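Local coordinates for protein putative histidinol-phosphate aminotransferase (PDB 3LY1) that probably acts as a pyridoxal-phosphate-dependent aminotransferase of the class-II family, perhaps on histidinol phosphate, at residues V43-Y48 with I244-V249; I275-L280 with L285-S290; E86-L91 with I232-R237. All blocks are in the same frame, centred on the assembly; numbering follows the deposited sequence. Where two conformers were deposited one is given.

Contact 1 lies nearest the chemistry: Tyr48 in its 43-48 segment reaches the pyridoxal phosphate held by the second subunit. Contact 3 is nested along the chain inside the loop that contact 1 closes, with their centres about 27 Å apart, and both touch the second subunit. Helix 76-88 of contact 3 starts at the cofactor-binding residues Ser77 and Ser78, while the contact itself lies at its far end; the Met235 side chain is about 12 Å from a bound cofactor. Contact 2 follows later in the chain and is remote from the cofactor site, its centre about 41 Å from that of contact 1 and about 40 Å from that of contact 3.

Contact 1: residues V43-Y48 with I244-V249; sequences VKANRY and INFSGV. With PLP (pyridoxal-5'-phosphate), chain M.
Phe246, at the start of helix 246-255, pushes its ring into the turn formed by Lys44 to Arg47. The close packing is on the backbone side. Arg47 O meets the ring edge in plane, 3.4 Å from Phe246 CD2, and Ala45 CB rests 3.9 Å from Phe246 CB. The ring reaches this position with chi1 at -136°, well off a staggered value. Asn245, the residue before Phe246, is the N-cap, its OD1 accepting from Gly248 N at 2.9 Å.

The other flank is the solvent side, formed by the exposed Lys44. It crosses the ring at about a right angle, CB over one face at 4.1 Å from the Phe246 ring centroid in a CH-pi contact. A bend at chi3 (-67°) brings the chain end to the rim, Lys44 NZ 3.6 Å from Phe246 CE1, where NZ also forms a salt bridge with Asp250.

Beyond the turn, the second subunit takes over: its Glu25 pairs with Arg47. Tyr48 OH donates to PLP O3P at 2.8 Å and also bonds Lys213 of the second subunit, whose Ser78 and Thr210 grip the cofactor too. Such a tyrosine lent across the dimer to the neighbour's phosphate site is characteristic of the composite active site of fold-type I aminotransferases.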
ATOM      1  N   VAL A  43      17.294   8.561   3.308  1.00 13.33           N
ATOM      2  CA  VAL A  43      18.510   7.881   3.767  1.00 14.25           C
ATOM      3  C   VAL A  43      18.189   6.735   4.744  1.00 14.18           C
ATOM      4  O   VAL A  43      18.954   5.770   4.840  1.00 13.70           O
ATOM      5  CB  VAL A  43      19.553   8.861   4.375  1.00 14.52           C
ATOM      6  CG1 VAL A  43      19.088   9.419   5.709  1.00 13.78           C
ATOM      7  CG2 VAL A  43      20.929   8.172   4.502  1.00 14.82           C
ATOM      8  N   LYS A  44      17.051   6.823   5.432  1.00 13.93           N
ATOM      9  CA  LYS A  44      16.687   5.829   6.426  1.00 13.97           C
ATOM     10  C   LYS A  44      15.904   4.681   5.787  1.00 13.13           C
ATOM     11  O   LYS A  44      15.745   3.668   6.424  1.00 14.25           O
ATOM     12  CB  LYS A  44      15.833   6.445   7.544  1.00 14.72           C
ATOM     13  CG  LYS A  44      16.563   7.522   8.391  1.00 16.57           C
ATOM     14  CD  LYS A  44      15.734   7.960   9.640  1.00 18.19           C
ATOM     15  CE  LYS A  44      14.454   8.707   9.278  1.00 18.85           C
ATOM     16  NZ  LYS A  44      13.517   9.012  10.432  1.00 19.62           N
ATOM     17  N   ALA A  45      15.467   4.846   4.541  1.00 12.05           N
ATOM     18  CA  ALA A  45      14.439   3.974   3.931  1.00 12.47           C
ATOM     19  C   ALA A  45      14.970   2.716   3.279  1.00 11.55           C
ATOM     20  O   ALA A  45      14.233   2.044   2.522  1.00 12.99           O
ATOM     21  CB  ALA A  45      13.546   4.799   2.925  1.00 11.41           C
ATOM     22  N   ASN A  46      16.246   2.388   3.523  1.00 11.11           N
ATOM     23  CA  ASN A  46      16.724   1.025   3.361  1.00 11.25           C
ATOM     24  C   ASN A  46      16.117   0.107   4.415  1.00 11.41           C
ATOM     25  O   ASN A  46      16.120  -1.107   4.243  1.00 13.16           O
ATOM     26  CB  ASN A  46      18.246   0.891   3.313  1.00 12.61           C
ATOM     27  CG  ASN A  46      18.947   1.494   4.516  1.00 13.11           C
ATOM     28  OD1 ASN A  46      18.737   2.663   4.836  1.00 12.25           O
ATOM     29  ND2 ASN A  46      19.814   0.717   5.156  1.00 12.49           N
ATOM     30  N   ARG A  47      15.587   0.697   5.482  1.00 11.79           N
ATOM     31  CA  ARG A  47      14.953  -0.044   6.570  1.00 12.12           C
ATOM     32  C   ARG A  47      13.454   0.219   6.582  1.00 11.98           C
ATOM     33  O   ARG A  47      12.982   1.213   6.083  1.00 10.05           O
ATOM     34  CB  ARG A  47      15.641   0.288   7.897  1.00 12.33           C
ATOM     35  CG  ARG A  47      17.056  -0.240   7.888  1.00 13.63           C
ATOM     36  CD  ARG A  47      17.715  -0.255   9.203  1.00 18.03           C
ATOM     37  NE  ARG A  47      19.171  -0.395   9.086  1.00 15.08           N
ATOM     38  CZ  ARG A  47      19.830  -1.541   8.939  1.00 17.77           C
ATOM     39  NH1 ARG A  47      19.188  -2.709   8.878  1.00 17.84           N
ATOM     40  NH2 ARG A  47      21.150  -1.523   8.850  1.00 17.30           N
ATOM     41  N   TYR A  48      12.709  -0.736   7.117  1.00 12.71           N
ATOM     42  CA  TYR A  48      11.292  -0.595   7.343  1.00 13.22           C
ATOM     43  C   TYR A  48      11.063   0.378   8.477  1.00 13.28           C
ATOM     44  O   TYR A  48      11.827   0.389   9.478  1.00 14.82           O
ATOM     45  CB  TYR A  48      10.669  -1.949   7.714  1.00 13.25           C
ATOM     46  CG  TYR A  48      10.776  -3.024   6.642  1.00 13.93           C
ATOM     47  CD1 TYR A  48       9.936  -3.003   5.545  1.00 12.00           C
ATOM     48  CD2 TYR A  48      11.723  -4.063   6.719  1.00 12.10           C
ATOM     49  CE1 TYR A  48      10.030  -3.930   4.580  1.00 13.53           C
ATOM     50  CE2 TYR A  48      11.806  -5.026   5.721  1.00 14.15           C
ATOM     51  CZ  TYR A  48      10.957  -4.961   4.661  1.00 13.22           C
ATOM     52  OH  TYR A  48      11.009  -5.898   3.631  1.00 15.09           O
ATOM     53  N   ILE A 244       3.597   1.308   5.994  1.00 16.61           N
ATOM     54  CA  ILE A 244       3.532   2.582   5.293  1.00 16.87           C
ATOM     55  C   ILE A 244       4.958   2.983   4.951  1.00 16.04           C
ATOM     56  O   ILE A 244       5.905   2.633   5.650  1.00 16.09           O
ATOM     57  CB  ILE A 244       2.798   3.644   6.188  1.00 17.32           C
ATOM     58  CG1 ILE A 244       1.415   3.116   6.606  1.00 17.90           C
ATOM     59  CG2 ILE A 244       2.538   4.927   5.451  1.00 17.74           C
ATOM     60  CD1 ILE A 244       0.523   2.744   5.402  1.00 18.29           C
ATOM     61  N   ASN A 245       5.116   3.734   3.876  1.00 15.34           N
ATOM     62  CA  ASN A 245       6.427   4.141   3.429  1.00 15.15           C
ATOM     63  C   ASN A 245       7.057   5.176   4.375  1.00 14.64           C
ATOM     64  O   ASN A 245       6.348   5.954   5.029  1.00 15.31           O
ATOM     65  CB  ASN A 245       6.393   4.588   1.965  1.00 15.10           C
ATOM     66  CG  ASN A 245       6.060   6.030   1.793  1.00 17.72           C
ATOM     67  OD1 ASN A 245       6.926   6.909   1.883  1.00 14.17           O
ATOM     68  ND2 ASN A 245       4.802   6.295   1.525  1.00 20.50           N
ATOM     69  N   PHE A 246       8.377   5.117   4.497  1.00 14.57           N
ATOM     70  CA  PHE A 246       9.120   5.921   5.482  1.00 14.58           C
ATOM     71  C   PHE A 246       8.924   7.427   5.305  1.00 14.74           C
ATOM     72  O   PHE A 246       8.699   8.131   6.262  1.00 14.57           O
ATOM     73  CB  PHE A 246      10.619   5.602   5.419  1.00 14.35           C
ATOM     74  CG  PHE A 246      11.263   5.451   6.752  1.00 12.68           C
ATOM     75  CD1 PHE A 246      11.149   6.443   7.727  1.00 14.43           C
ATOM     76  CD2 PHE A 246      12.074   4.362   7.012  1.00 12.70           C
ATOM     77  CE1 PHE A 246      11.776   6.301   8.933  1.00 12.90           C
ATOM     78  CE2 PHE A 246      12.718   4.225   8.227  1.00 12.95           C
ATOM     79  CZ  PHE A 246      12.557   5.181   9.189  1.00 12.98           C
ATOM     80  N   SER A 247       8.992   7.925   4.081  1.00 15.41           N
ATOM     81  CA  SER A 247       8.833   9.365   3.874  1.00 15.18           C
ATOM     82  C   SER A 247       7.415   9.796   4.235  1.00 14.97           C
ATOM     83  O   SER A 247       7.235  10.817   4.858  1.00 14.44           O
ATOM     84  CB  SER A 247       9.147   9.767   2.423  1.00 15.69           C
ATOM     85  OG  SER A 247      10.487   9.446   2.125  1.00 15.29           O
ATOM     86  N   GLY A 248       6.426   9.009   3.839  1.00 13.07           N
ATOM     87  CA  GLY A 248       5.059   9.284   4.191  1.00 13.62           C
ATOM     88  C   GLY A 248       4.783   9.283   5.684  1.00 13.41           C
ATOM     89  O   GLY A 248       4.091  10.182   6.170  1.00 13.79           O
ATOM     90  N   VAL A 249       5.333   8.299   6.405  1.00 12.28           N
ATOM     91  CA  VAL A 249       5.130   8.193   7.852  1.00 13.04           C
ATOM     92  C   VAL A 249       5.749   9.422   8.552  1.00 13.30           C
ATOM     93  O   VAL A 249       5.115  10.066   9.388  1.00 13.74           O
ATOM     94  CB  VAL A 249       5.735   6.906   8.441  1.00 13.07           C
ATOM     95  CG1 VAL A 249       5.759   6.976   9.949  1.00 12.87           C
ATOM     96  CG2 VAL A 249       4.957   5.668   7.944  1.00 15.75           C
TER
HETATM   97  N1  PLP M 500       8.963 -12.291   0.552  1.00 22.38           N
HETATM   98  C2  PLP M 500       9.985 -12.742   1.334  1.00 23.61           C
HETATM   99  C2A PLP M 500      10.584 -14.084   1.051  1.00 24.42           C
HETATM  100  C3  PLP M 500      10.439 -11.927   2.353  1.00 25.90           C
HETATM  101  O3  PLP M 500      11.460 -12.349   3.132  1.00 25.79           O
HETATM  102  C4  PLP M 500       9.859 -10.662   2.588  1.00 27.50           C
HETATM  103  C4A PLP M 500      10.195  -9.966   3.872  1.00 33.98           C
HETATM  104  O4A PLP M 500      10.927  -8.985   3.723  1.00 38.40           O
HETATM  105  C5  PLP M 500       8.810 -10.225   1.794  1.00 25.91           C
HETATM  106  C6  PLP M 500       8.385 -11.070   0.774  1.00 23.27           C
HETATM  107  C5A PLP M 500       8.074  -8.904   1.952  1.00 27.54           C
HETATM  108  O4P PLP M 500       8.905  -7.788   1.592  1.00 27.45           O
HETATM  109  P   PLP M 500       8.340  -6.437   1.002  1.00 24.07           P
HETATM  110  O1P PLP M 500       6.884  -6.137   1.334  1.00 20.88           O
HETATM  111  O2P PLP M 500       8.662  -6.489  -0.453  1.00 22.87           O
HETATM  112  O3P PLP M 500       9.218  -5.340   1.553  1.00 22.43           O

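Contact 2: residues I275-L280 with L285-S290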
ATOM      1  N   ILE A 275     -13.289  32.708  -6.010  1.00 16.88           N
ATOM      2  CA  ILE A 275     -12.947  33.138  -7.361  1.00 17.45           C
ATOM      3  C   ILE A 275     -13.733  32.369  -8.415  1.00 17.22           C
ATOM      4  O   ILE A 275     -14.258  32.952  -9.355  1.00 17.20           O
ATOM      5  CB  ILE A 275     -11.449  32.985  -7.639  1.00 18.37           C
ATOM      6  CG1 ILE A 275     -10.687  33.978  -6.765  1.00 17.47           C
ATOM      7  CG2 ILE A 275     -11.109  33.245  -9.138  1.00 17.67           C
ATOM      8  CD1 ILE A 275      -9.175  33.747  -6.759  1.00 19.08           C
ATOM      9  N   LEU A 276     -13.813  31.055  -8.258  1.00 16.45           N
ATOM     10  CA  LEU A 276     -14.601  30.248  -9.176  1.00 16.65           C
ATOM     11  C   LEU A 276     -16.104  30.564  -9.099  1.00 15.96           C
ATOM     12  O   LEU A 276     -16.760  30.683 -10.157  1.00 14.87           O
ATOM     13  CB  LEU A 276     -14.316  28.767  -8.963  1.00 15.75           C
ATOM     14  CG  LEU A 276     -15.105  27.816  -9.875  1.00 15.52           C
ATOM     15  CD1 LEU A 276     -14.861  28.068 -11.371  1.00 12.79           C
ATOM     16  CD2 LEU A 276     -14.698  26.410  -9.484  1.00 14.79           C
ATOM     17  N   LEU A 277     -16.631  30.701  -7.874  1.00 16.15           N
ATOM     18  CA  LEU A 277     -18.066  30.970  -7.650  1.00 16.95           C
ATOM     19  C   LEU A 277     -18.473  32.326  -8.258  1.00 17.30           C
ATOM     20  O   LEU A 277     -19.540  32.415  -8.872  1.00 17.16           O
ATOM     21  CB  LEU A 277     -18.452  30.892  -6.159  1.00 17.05           C
ATOM     22  CG  LEU A 277     -18.265  29.534  -5.434  1.00 18.18           C
ATOM     23  CD1 LEU A 277     -18.987  29.490  -4.065  1.00 16.83           C
ATOM     24  CD2 LEU A 277     -18.712  28.347  -6.318  1.00 15.80           C
ATOM     25  N   LYS A 278     -17.605  33.330  -8.136  1.00 17.56           N
ATOM     26  CA  LYS A 278     -17.829  34.647  -8.748  0.50 17.76           C
ATOM     27  C   LYS A 278     -18.016  34.494 -10.258  1.00 17.66           C
ATOM     28  O   LYS A 278     -18.940  35.053 -10.827  1.00 18.88           O
ATOM     29  CB  LYS A 278     -16.655  35.602  -8.450  0.50 17.79           C
ATOM     30  CG  LYS A 278     -16.917  37.084  -8.790  0.50 18.68           C
ATOM     31  CD  LYS A 278     -15.695  37.981  -8.519  0.50 19.55           C
ATOM     32  CE  LYS A 278     -15.713  39.289  -9.330  0.50 19.23           C
ATOM     33  NZ  LYS A 278     -16.946  40.083  -9.093  0.50 17.48           N
ATOM     34  N   ALA A 279     -17.133  33.723 -10.911  1.00 17.52           N
ATOM     35  CA  ALA A 279     -17.261  33.452 -12.365  1.00 16.87           C
ATOM     36  C   ALA A 279     -18.567  32.720 -12.733  1.00 16.32           C
ATOM     37  O   ALA A 279     -19.225  33.088 -13.715  1.00 16.17           O
ATOM     38  CB  ALA A 279     -16.024  32.696 -12.919  1.00 16.14           C
ATOM     39  N   LEU A 280     -18.958  31.711 -11.949  1.00 16.16           N
ATOM     40  CA  LEU A 280     -20.191  30.948 -12.199  1.00 15.55           C
ATOM     41  C   LEU A 280     -21.471  31.822 -12.085  1.00 16.52           C
ATOM     42  O   LEU A 280     -22.396  31.732 -12.921  1.00 15.64           O
ATOM     43  CB  LEU A 280     -20.271  29.710 -11.286  1.00 15.44           C
ATOM     44  CG  LEU A 280     -19.199  28.641 -11.547  1.00 13.72           C
ATOM     45  CD1 LEU A 280     -19.196  27.592 -10.425  1.00 10.85           C
ATOM     46  CD2 LEU A 280     -19.412  27.945 -12.931  1.00 10.25           C
ATOM     47  N   LEU A 285     -24.353  30.056 -14.239  1.00 16.94           N
ATOM     48  CA  LEU A 285     -24.310  28.601 -14.256  1.00 17.48           C
ATOM     49  C   LEU A 285     -24.577  28.109 -12.819  1.00 17.16           C
ATOM     50  O   LEU A 285     -23.874  28.495 -11.905  1.00 16.25           O
ATOM     51  CB  LEU A 285     -22.970  28.085 -14.821  1.00 16.50           C
ATOM     52  CG  LEU A 285     -22.764  28.285 -16.328  1.00 16.87           C
ATOM     53  CD1 LEU A 285     -21.237  28.138 -16.692  1.00 12.80           C
ATOM     54  CD2 LEU A 285     -23.653  27.334 -17.178  1.00 15.01           C
ATOM     55  N   PRO A 286     -25.630  27.286 -12.618  1.00 16.69           N
ATOM     56  CA  PRO A 286     -25.862  26.803 -11.258  1.00 16.81           C
ATOM     57  C   PRO A 286     -24.682  25.939 -10.735  1.00 16.88           C
ATOM     58  O   PRO A 286     -24.012  25.244 -11.516  1.00 16.77           O
ATOM     59  CB  PRO A 286     -27.139  25.937 -11.397  1.00 16.56           C
ATOM     60  CG  PRO A 286     -27.850  26.493 -12.626  1.00 17.43           C
ATOM     61  CD  PRO A 286     -26.742  26.954 -13.537  1.00 17.34           C
ATOM     62  N   TYR A 287     -24.442  26.010  -9.436  1.00 17.52           N
ATOM     63  CA  TYR A 287     -23.506  25.118  -8.749  1.00 17.25           C
ATOM     64  C   TYR A 287     -24.005  24.674  -7.384  1.00 17.74           C
ATOM     65  O   TYR A 287     -24.876  25.306  -6.784  1.00 18.08           O
ATOM     66  CB  TYR A 287     -22.174  25.793  -8.587  1.00 16.69           C
ATOM     67  CG  TYR A 287     -22.232  27.051  -7.755  1.00 18.06           C
ATOM     68  CD1 TYR A 287     -22.460  28.295  -8.350  1.00 20.64           C
ATOM     69  CD2 TYR A 287     -22.072  27.005  -6.377  1.00 18.20           C
ATOM     70  CE1 TYR A 287     -22.524  29.466  -7.577  1.00 19.01           C
ATOM     71  CE2 TYR A 287     -22.131  28.157  -5.600  1.00 19.43           C
ATOM     72  CZ  TYR A 287     -22.349  29.386  -6.214  1.00 21.10           C
ATOM     73  OH  TYR A 287     -22.418  30.528  -5.445  1.00 20.24           O
ATOM     74  N   LEU A 288     -23.417  23.592  -6.883  1.00 18.12           N
ATOM     75  CA  LEU A 288     -23.767  23.063  -5.574  1.00 18.42           C
ATOM     76  C   LEU A 288     -22.837  23.648  -4.514  1.00 18.85           C
ATOM     77  O   LEU A 288     -21.710  24.058  -4.810  1.00 18.67           O
ATOM     78  CB  LEU A 288     -23.725  21.522  -5.579  1.00 17.66           C
ATOM     79  CG  LEU A 288     -24.591  20.777  -6.610  1.00 17.68           C
ATOM     80  CD1 LEU A 288     -24.553  19.238  -6.424  1.00 16.67           C
ATOM     81  CD2 LEU A 288     -26.031  21.233  -6.523  1.00 17.35           C
ATOM     82  N   PRO A 289     -23.309  23.722  -3.260  1.00 19.53           N
ATOM     83  CA  PRO A 289     -22.417  24.259  -2.225  1.00 19.89           C
ATOM     84  C   PRO A 289     -21.174  23.352  -2.121  1.00 20.16           C
ATOM     85  O   PRO A 289     -21.266  22.109  -2.286  1.00 20.60           O
ATOM     86  CB  PRO A 289     -23.257  24.214  -0.956  1.00 20.82           C
ATOM     87  CG  PRO A 289     -24.674  24.112  -1.410  1.00 21.01           C
ATOM     88  CD  PRO A 289     -24.653  23.412  -2.752  1.00 20.69           C
ATOM     89  N   SER A 290     -20.032  23.986  -1.957  1.00 19.38           N
ATOM     90  CA  SER A 290     -18.730  23.342  -2.000  1.00 19.67           C
ATOM     91  C   SER A 290     -18.182  23.392  -0.595  1.00 18.92           C
ATOM     92  O   SER A 290     -17.982  24.468  -0.042  1.00 19.97           O
ATOM     93  CB  SER A 290     -17.796  24.119  -2.950  1.00 19.08           C
ATOM     94  OG  SER A 290     -16.469  23.656  -2.878  1.00 20.82           O
TER
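Two first torsions bring Leu277 and Tyr287 together. Tyr287 has CG between its backbone N and carbonyl carbon (chi1 61°), which swings the ring back over helix 259-283, whereas Leu277 has CG anti to its carbonyl carbon (chi1 -62°) and sends its methyls out to meet the ring. The contact belongs to a helix-turn-strand connection in the C-terminal part of this fold-type I aminotransferase: the chain leaves helix 259-283, reverses, and runs as an extended loop beside strand 294-298, which it then enters, with Pro286 and Leu288 sharing backbone hydrogen bonds with Gln298 and Phe296.

Leu277 CD2 sits over one face of the Tyr287 ring in a CH-pi contact, 3.6 Å from the centroid and shifted toward the CD2-CE2 side of the rim. The other methyl, CD1, lies nearer the phenol end, at 3.7 Å from Tyr287 CE2. The hydroxyl is held by Glu281, one helical turn beyond Leu277, a bond that would restrain the ring while the leucine packs on it.

Leu280 fills the angle between Tyr287 and Leu285. Its CB and CD1 press on the tyrosine near the root of the ring, with Leu280 CB 3.9 Å from Tyr287 CD1, and its CD2 meets Leu285 CB at 4.0 Å. Met345 of helix 335-350 and His297 also pack on Leu280. The turn itself is closed by one backbone bond between residues five apart: Leu285 N donates to Leu280 O at 2.9 Å, with an N-H...O angle of 163°.

Contact 3: residues E86-L91 with I232-R237; sequences EAYASL and IALMGR. With EDO (1,2-ethanediol), chain I.
Ala87, on the last turn of helix 76-88, faces the end of helix 229-235 and touches it with a single methyl. Ala87 CB lies 4.0 Å from both Met235 CA and Leu234 O, and the backbones come close, with Ala87 CA and Met235 CA 5.3 Å apart. Met235, present as selenomethionine, runs extended as far as SE and then bends. Its CG passes the alanine methyl, 4.1 Å from Ala87 CB, while the rest of the buried side chain lies among Leu72, Ala225 and Ile206. These residues belong to strands 71-74, 223-226 and 205-210 of the large mixed sheet, so the contact joins the ends of two helices packed against the 71-74 end of that sheet.

On the outer side Tyr88 carries the contact. With CG anti to its carbonyl carbon (chi1 -72°), the ring reaches along the flank of the second helix, so that its phenol end meets Leu234. The leucine adopts the same first torsion (chi1 -73°) and continues extended (chi2 177°), which takes CD1 to within 3.6 Å of Tyr88 OH. The two side chains cross at about a right angle. Leu234 is exposed and was modelled in two conformers, so this touch may hold for only part of the molecules. Tyr88 also packs against Ile206.

At the root of the same tyrosine, an ethanediol, probably from the crystallisation liquor, donates from O1 to Tyr88 O at 2.9 Å. O1 also lies near the plane of the ring, at its CD1 edge, 3.7 Å from Tyr88 CD1. Between the segments the interactions are apolar, a methyl and a selenoether chain on the inner side and a leucine modelled in two conformers on the outer, which implies a small junction resting on van der Waals contact, buried mainly at Met235.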
ATOM      1  N   GLU A  86     -13.981  -5.641   2.028  1.00 16.45           N
ATOM      2  CA  GLU A  86     -13.613  -7.073   2.082  1.00 17.09           C
ATOM      3  C   GLU A  86     -13.957  -7.692   3.442  1.00 17.33           C
ATOM      4  O   GLU A  86     -14.391  -8.856   3.536  1.00 16.59           O
ATOM      5  CB  GLU A  86     -12.112  -7.259   1.723  1.00 16.78           C
ATOM      6  CG  GLU A  86     -11.826  -7.101   0.207  1.00 16.95           C
ATOM      7  CD  GLU A  86     -10.384  -7.480  -0.164  1.00 17.84           C
ATOM      8  OE1 GLU A  86      -9.756  -8.248   0.592  1.00 18.40           O
ATOM      9  OE2 GLU A  86      -9.886  -7.012  -1.196  1.00 16.52           O
ATOM     10  N   ALA A  87     -13.763  -6.920   4.504  1.00 16.95           N
ATOM     11  CA  ALA A  87     -13.987  -7.407   5.850  1.00 17.39           C
ATOM     12  C   ALA A  87     -15.448  -7.735   6.117  1.00 17.32           C
ATOM     13  O   ALA A  87     -15.723  -8.667   6.864  1.00 16.98           O
ATOM     14  CB  ALA A  87     -13.471  -6.380   6.897  1.00 17.37           C
ATOM     15  N   TYR A  88     -16.364  -6.999   5.481  1.00 16.69           N
ATOM     16  CA  TYR A  88     -17.798  -7.092   5.754  1.00 17.17           C
ATOM     17  C   TYR A  88     -18.613  -7.648   4.586  1.00 18.22           C
ATOM     18  O   TYR A  88     -19.836  -7.751   4.670  1.00 18.65           O
ATOM     19  CB  TYR A  88     -18.311  -5.738   6.256  1.00 17.32           C
ATOM     20  CG  TYR A  88     -17.811  -5.516   7.655  1.00 16.45           C
ATOM     21  CD1 TYR A  88     -18.461  -6.105   8.736  1.00 17.64           C
ATOM     22  CD2 TYR A  88     -16.619  -4.858   7.896  1.00 17.19           C
ATOM     23  CE1 TYR A  88     -17.977  -5.988  10.019  1.00 16.93           C
ATOM     24  CE2 TYR A  88     -16.133  -4.719   9.168  1.00 18.56           C
ATOM     25  CZ  TYR A  88     -16.821  -5.298  10.240  1.00 18.60           C
ATOM     26  OH  TYR A  88     -16.332  -5.180  11.524  1.00 21.68           O
ATOM     27  N   ALA A  89     -17.926  -8.066   3.535  1.00 19.25           N
ATOM     28  CA  ALA A  89     -18.563  -8.628   2.366  1.00 20.39           C
ATOM     29  C   ALA A  89     -19.048 -10.062   2.592  1.00 22.01           C
ATOM     30  O   ALA A  89     -18.439 -10.821   3.319  1.00 22.25           O
ATOM     31  CB  ALA A  89     -17.585  -8.578   1.193  1.00 20.36           C
ATOM     32  N   SER A  90     -20.161 -10.414   1.969  1.00 23.41           N
ATOM     33  CA  SER A  90     -20.529 -11.806   1.795  1.00 24.63           C
ATOM     34  C   SER A  90     -21.417 -11.871   0.568  1.00 25.28           C
ATOM     35  O   SER A  90     -21.857 -10.838   0.070  1.00 25.21           O
ATOM     36  CB  SER A  90     -21.251 -12.350   3.029  1.00 24.35           C
ATOM     37  OG  SER A  90     -22.447 -11.626   3.268  1.00 26.93           O
ATOM     38  N   LEU A  91     -21.672 -13.077   0.057  1.00 26.15           N
ATOM     39  CA  LEU A  91     -22.549 -13.193  -1.127  1.00 26.47           C
ATOM     40  C   LEU A  91     -23.986 -12.772  -0.785  1.00 24.96           C
ATOM     41  O   LEU A  91     -24.731 -12.428  -1.693  1.00 26.52           O
ATOM     42  CB  LEU A  91     -22.496 -14.596  -1.768  1.00 27.09           C
ATOM     43  CG  LEU A  91     -21.234 -14.961  -2.591  1.00 28.62           C
ATOM     44  CD1 LEU A  91     -21.420 -16.382  -3.233  1.00 28.28           C
ATOM     45  CD2 LEU A  91     -20.843 -13.891  -3.661  1.00 26.71           C
ATOM     46  N   ILE A 232     -11.543  -2.900  13.611  1.00 13.09           N
ATOM     47  CA  ILE A 232     -10.192  -2.732  13.110  1.00 13.29           C
ATOM     48  C   ILE A 232      -9.464  -4.099  12.954  1.00 13.85           C
ATOM     49  O   ILE A 232      -8.778  -4.333  11.956  1.00 13.24           O
ATOM     50  CB  ILE A 232      -9.376  -1.823  14.031  1.00 12.40           C
ATOM     51  CG1 ILE A 232      -9.919  -0.390  14.003  1.00 14.37           C
ATOM     52  CG2 ILE A 232      -7.885  -1.903  13.685  1.00 13.86           C
ATOM     53  CD1 ILE A 232      -9.847   0.306  12.620  1.00 13.28           C
ATOM     54  N   ALA A 233      -9.634  -4.995  13.926  1.00 14.51           N
ATOM     55  CA  ALA A 233      -9.003  -6.303  13.872  1.00 14.15           C
ATOM     56  C   ALA A 233      -9.469  -7.048  12.621  1.00 15.02           C
ATOM     57  O   ALA A 233      -8.651  -7.674  11.943  1.00 15.11           O
ATOM     58  CB  ALA A 233      -9.277  -7.104  15.149  1.00 14.53           C
ATOM     59  N   LEU A 234     -10.758  -6.957  12.284  1.00 14.87           N
ATOM     60  CA  LEU A 234     -11.267  -7.644  11.085  0.50 15.41           C
ATOM     61  C   LEU A 234     -10.723  -7.009   9.805  1.00 15.34           C
ATOM     62  O   LEU A 234     -10.300  -7.726   8.887  1.00 16.14           O
ATOM     63  CB  LEU A 234     -12.809  -7.701  11.046  0.50 15.56           C
ATOM     64  CG  LEU A 234     -13.534  -8.655  12.004  0.50 15.02           C
ATOM     65  CD1 LEU A 234     -15.033  -8.474  11.837  0.50 14.68           C
ATOM     66  CD2 LEU A 234     -13.143 -10.108  11.790  0.50 14.65           C
HETATM   67  N   MSE A 235     -10.699  -5.676   9.737  1.00 15.65           N
HETATM   68  CA  MSE A 235     -10.180  -4.953   8.558  1.00 14.84           C
HETATM   69  C   MSE A 235      -8.722  -5.257   8.312  1.00 14.45           C
HETATM   70  O   MSE A 235      -8.294  -5.344   7.168  1.00 15.18           O
HETATM   71  CB  MSE A 235     -10.350  -3.454   8.712  1.00 15.21           C
HETATM   72  CG  MSE A 235     -11.749  -3.026   8.586  1.00 14.91           C
HETATM   73 SE   MSE A 235     -11.876  -1.077   8.855  0.75 14.19          SE
HETATM   74  CE  MSE A 235     -10.753  -0.411   7.463  1.00 13.28           C
ATOM     75  N   GLY A 236      -7.975  -5.482   9.389  1.00 13.29           N
ATOM     76  CA  GLY A 236      -6.565  -5.721   9.310  1.00 13.66           C
ATOM     77  C   GLY A 236      -6.165  -7.049   8.690  1.00 14.40           C
ATOM     78  O   GLY A 236      -5.020  -7.207   8.279  1.00 13.95           O
ATOM     79  N   ARG A 237      -7.131  -7.969   8.611  1.00 13.18           N
ATOM     80  CA  ARG A 237      -6.908  -9.238   7.955  0.50 14.30           C
ATOM     81  C   ARG A 237      -6.882  -9.086   6.413  1.00 13.99           C
ATOM     82  O   ARG A 237      -6.489 -10.010   5.721  1.00 16.06           O
ATOM     83  CB  ARG A 237      -7.941 -10.261   8.456  0.50 13.92           C
ATOM     84  CG  ARG A 237      -7.724 -10.637   9.951  0.50 15.33           C
ATOM     85  CD  ARG A 237      -8.970 -11.186  10.674  0.50 17.73           C
ATOM     86  NE  ARG A 237      -9.365 -12.499  10.207  0.50 20.70           N
ATOM     87  CZ  ARG A 237      -8.855 -13.653  10.629  0.50 22.31           C
ATOM     88  NH1 ARG A 237      -7.903 -13.683  11.552  0.50 22.63           N
ATOM     89  NH2 ARG A 237      -9.301 -14.789  10.103  0.50 21.62           N
TER
HETATM   90  C1  EDO I   3     -22.040  -6.072   7.053  1.00 46.91           C
HETATM   91  O1  EDO I   3     -21.495  -7.412   7.041  1.00 45.14           O
HETATM   92  C2  EDO I   3     -23.069  -5.862   8.154  1.00 46.79           C
HETATM   93  O2  EDO I   3     -22.584  -6.292   9.438  1.00 49.04           O